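Local coordinates for fibronectin type III domain-containing protein (Simiduia agarivorans, PDB 6P2K) that probably hydrolyses the beta-1,4-glucan backbone of xyloglucan as a glycoside hydrolase of family 74, its chain here comprising the beta-propeller part of a longer protein, at residues B[126-130]-B[131-135]; B[361-364]-B[365-368]. One frame throughout, in Å; residues are numbered along the deposited sequence.

Contact 1: residues B[126-130]-B[131-135]; sequences DFIGK and FGETA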
# COMPACT_ATOMS: atom_id res chain seq x y z
N ASP B 126 -41.57 20.07 -30.43
CA ASP B 126 -42.20 20.17 -29.12
C ASP B 126 -42.23 21.60 -28.58
O ASP B 126 -42.76 21.81 -27.49
CB ASP B 126 -41.50 19.24 -28.12
CG ASP B 126 -39.99 19.46 -28.08
OD1 ASP B 126 -39.43 19.99 -29.06
OD2 ASP B 126 -39.38 19.09 -27.05
N PHE B 127 -41.68 22.57 -29.31
CA PHE B 127 -41.67 23.96 -28.88
C PHE B 127 -42.45 24.89 -29.79
O PHE B 127 -42.65 26.06 -29.42
CB PHE B 127 -40.23 24.48 -28.77
CG PHE B 127 -39.50 24.02 -27.54
CD1 PHE B 127 -38.80 22.82 -27.53
CD2 PHE B 127 -39.50 24.80 -26.39
CE1 PHE B 127 -38.13 22.40 -26.40
CE2 PHE B 127 -38.82 24.38 -25.25
CZ PHE B 127 -38.14 23.18 -25.26
N ILE B 128 -42.90 24.44 -30.97
CA ILE B 128 -43.55 25.33 -31.91
C ILE B 128 -44.85 25.90 -31.35
O ILE B 128 -45.34 26.93 -31.83
CB ILE B 128 -43.79 24.60 -33.26
CG1 ILE B 128 -44.19 25.59 -34.36
CG2 ILE B 128 -44.84 23.52 -33.11
CD1 ILE B 128 -43.33 26.84 -34.42
N GLY B 129 -45.42 25.26 -30.34
CA GLY B 129 -46.67 25.73 -29.77
C GLY B 129 -46.57 26.62 -28.56
O GLY B 129 -47.60 26.99 -28.00
N LYS B 130 -45.36 27.01 -28.14
CA LYS B 130 -45.20 27.74 -26.89
C LYS B 130 -45.90 29.09 -26.93
O LYS B 130 -46.44 29.55 -25.92
CB LYS B 130 -43.72 27.91 -26.56
CG LYS B 130 -42.99 26.62 -26.21
CD LYS B 130 -43.41 26.06 -24.86
CE LYS B 130 -42.54 24.88 -24.46
NZ LYS B 130 -43.06 24.16 -23.26
N PHE B 131 -45.91 29.75 -28.09
CA PHE B 131 -46.60 31.03 -28.25
C PHE B 131 -47.86 30.91 -29.10
O PHE B 131 -48.31 31.90 -29.69
CB PHE B 131 -45.66 32.07 -28.87
CG PHE B 131 -44.46 32.39 -28.03
CD1 PHE B 131 -44.54 33.29 -26.98
CD2 PHE B 131 -43.23 31.80 -28.31
CE1 PHE B 131 -43.43 33.59 -26.21
CE2 PHE B 131 -42.11 32.10 -27.54
CZ PHE B 131 -42.21 33.00 -26.49
N GLY B 132 -48.45 29.71 -29.18
CA GLY B 132 -49.73 29.52 -29.82
C GLY B 132 -49.67 29.07 -31.27
O GLY B 132 -50.72 28.81 -31.86
N GLU B 133 -48.48 28.99 -31.87
CA GLU B 133 -48.38 28.53 -33.24
C GLU B 133 -48.65 27.03 -33.33
O GLU B 133 -48.60 26.30 -32.33
CB GLU B 133 -47.00 28.85 -33.82
CG GLU B 133 -46.84 30.28 -34.33
CD GLU B 133 -45.57 30.47 -35.14
OE1 GLU B 133 -44.51 30.75 -34.54
OE2 GLU B 133 -45.63 30.34 -36.38
N THR B 134 -48.94 26.57 -34.54
CA THR B 134 -49.12 25.15 -34.81
C THR B 134 -48.21 24.73 -35.96
O THR B 134 -47.93 25.52 -36.87
CB THR B 134 -50.58 24.80 -35.16
OG1 THR B 134 -50.91 25.33 -36.45
CG2 THR B 134 -51.53 25.35 -34.12
N ALA B 135 -47.74 23.48 -35.90
CA ALA B 135 -46.93 22.95 -36.99
C ALA B 135 -47.73 22.91 -38.28
O ALA B 135 -47.23 23.28 -39.35
CB ALA B 135 -46.41 21.56 -36.63
O HOH W 1 -45.33 29.63 -30.89

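Contact 2: residues B[361-364]-B[365-368]; sequences SHNS and GNNS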
# COMPACT_ATOMS: atom_id res chain seq x y z
N SER B 361 -10.16 22.34 -40.10
CA SER B 361 -9.38 22.90 -41.19
C SER B 361 -9.10 21.80 -42.22
O SER B 361 -9.12 20.61 -41.90
CB SER B 361 -8.08 23.52 -40.69
OG SER B 361 -7.38 22.62 -39.84
N HIS B 362 -8.85 22.22 -43.45
CA HIS B 362 -8.72 21.30 -44.57
C HIS B 362 -7.33 21.39 -45.17
O HIS B 362 -6.80 22.49 -45.36
CB HIS B 362 -9.78 21.59 -45.64
CG HIS B 362 -9.73 20.65 -46.81
ND1 HIS B 362 -9.52 21.09 -48.10
CD2 HIS B 362 -9.86 19.30 -46.88
CE1 HIS B 362 -9.52 20.05 -48.92
NE2 HIS B 362 -9.72 18.95 -48.20
N ASN B 363 -6.75 20.23 -45.47
CA ASN B 363 -5.48 20.13 -46.19
C ASN B 363 -5.81 19.69 -47.61
O ASN B 363 -6.25 18.57 -47.84
CB ASN B 363 -4.55 19.14 -45.50
CG ASN B 363 -3.14 19.17 -46.07
OD1 ASN B 363 -2.90 19.68 -47.16
ND2 ASN B 363 -2.19 18.60 -45.32
N SER B 364 -5.57 20.58 -48.58
CA SER B 364 -6.02 20.33 -49.94
C SER B 364 -5.15 19.31 -50.67
O SER B 364 -5.66 18.48 -51.43
CB SER B 364 -6.09 21.64 -50.73
OG SER B 364 -4.79 22.13 -51.02
N GLY B 365 -3.83 19.34 -50.45
CA GLY B 365 -2.92 18.42 -51.12
C GLY B 365 -2.99 17.04 -50.49
O GLY B 365 -2.26 16.11 -50.87
N ASN B 366 -3.90 16.92 -49.53
CA ASN B 366 -4.11 15.73 -48.71
C ASN B 366 -5.57 15.31 -48.61
O ASN B 366 -5.83 14.11 -48.46
CB ASN B 366 -3.57 16.02 -47.29
CG ASN B 366 -3.44 14.76 -46.44
OD1 ASN B 366 -4.34 13.95 -46.35
ND2 ASN B 366 -2.28 14.62 -45.80
N ASN B 367 -6.54 16.24 -48.72
CA ASN B 367 -7.96 15.97 -48.46
C ASN B 367 -8.18 15.42 -47.05
O ASN B 367 -9.02 14.54 -46.82
CB ASN B 367 -8.58 15.03 -49.50
CG ASN B 367 -10.09 15.16 -49.55
OD1 ASN B 367 -10.64 16.26 -49.44
ND2 ASN B 367 -10.78 14.04 -49.71
N SER B 368 -7.45 15.96 -46.09
CA SER B 368 -7.59 15.61 -44.69
C SER B 368 -8.18 16.78 -43.92
O SER B 368 -7.97 17.95 -44.27
CB SER B 368 -6.25 15.20 -44.08
OG SER B 368 -5.37 16.31 -43.95

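Contact 1: residues B[126-130]-B[131-135]
Ile128 and Glu133 cross at about a right angle, the isoleucine CD1 lying 4.1 Å from Glu133 OE1. With CG1 anti to the backbone N (chi1 -168°), Ile128 sends this branch toward the glutamate while its other branch, CG2, rests 4.3 Å from CB of Ala135; a branched apolar residue can thus meet both neighbours from a buried site. The glutamate is held at its far end: OE2 forms a salt bridge with Arg164, and OE1 accepts a hydrogen bond from Ser101 N.

Two overlapping type I turns, Phe127 to Lys130 and Gly129 to Gly132, fold the chain back, the second closed by Gly132 N bonding to Gly129 O at 3.1 Å. Gly132 has a positive phi (95°) at which a CB would press on the preceding carbonyl oxygen, so glycine fits. A water bridges the bend, donating to Ile128 O (2.9 Å) and accepting from Phe131 N (2.9 Å) and, weakly, from Glu133 N. It lies at the edge of the Phe131 ring, which points away from 126-130 and meets the rings of Tyr79 and Tyr712.

The water thus gives Ile128 O and Phe131 N a shared partner across the bend, while Arg164 and Ser101 probably stabilise Glu133 in its charged form.

Contact 2: residues B[361-364]-B[365-368]
Asn363 and Ser368 form an antiparallel hydrogen-bonded pair, Asn363 N giving a nearly straight bond to Ser368 O (2.9 Å), whereas the return bond from Ser368 N to Asn363 O is weak at 3.4 Å. Asn363 O also draws a weak bond from Asn366 N.

The chief side-chain bond runs from His362 NE2 to Asn367 OD1 (3.1 Å). Its CG being anti to the backbone N (chi1 -179°), the imidazole reaches along the hairpin and offers its N-H in the ring plane, while the amide stands almost perpendicular to the ring, the planes 84° apart. Ser368 O approaches the same ring at CD2, 3.5 Å away.

Asn367 and Ser368 both face Asn363, a G1 beta bulge at the hairpin that joins strands 358-363 and 368-373, the last two of a four-stranded propeller blade. Asn367 takes left-handed backbone angles, which asparagine tolerates better than most residues other than glycine. With an alanine at His362, Asn367 OD1 would probably lose its N-H partner and the amide be freer to turn, and the ring contact with Tyr369 would go too.

Within the turn, just before the bulge, Asn366 CB packs against the Asn363 amide, 3.4 Å from its CG, and Ser368 OG lies 3.3 Å from Asn363 CB.

How the contacts relate
Contacts 1 and 2 are separate local bends, each in a four-stranded blade: 126-135 lies within the connection between the middle two strands of its sheet, whereas 361-368 spans the hairpin end of the last two, taking in the strand ends and the turn. Their centres are about 43 Å apart and their nearest atoms about 31 Å, so neither touches the other. Contact 1, centred about 18 Å from the middle of the chain, is near a metal: the side chain of Ile128 is about 7 Å from that of Asp124, which binds zinc together with Gln16, and about 11 Å from the zinc ion itself. Contact 2, about 34 Å from the chain centre, is a surface hairpin away from the annotated zinc sites.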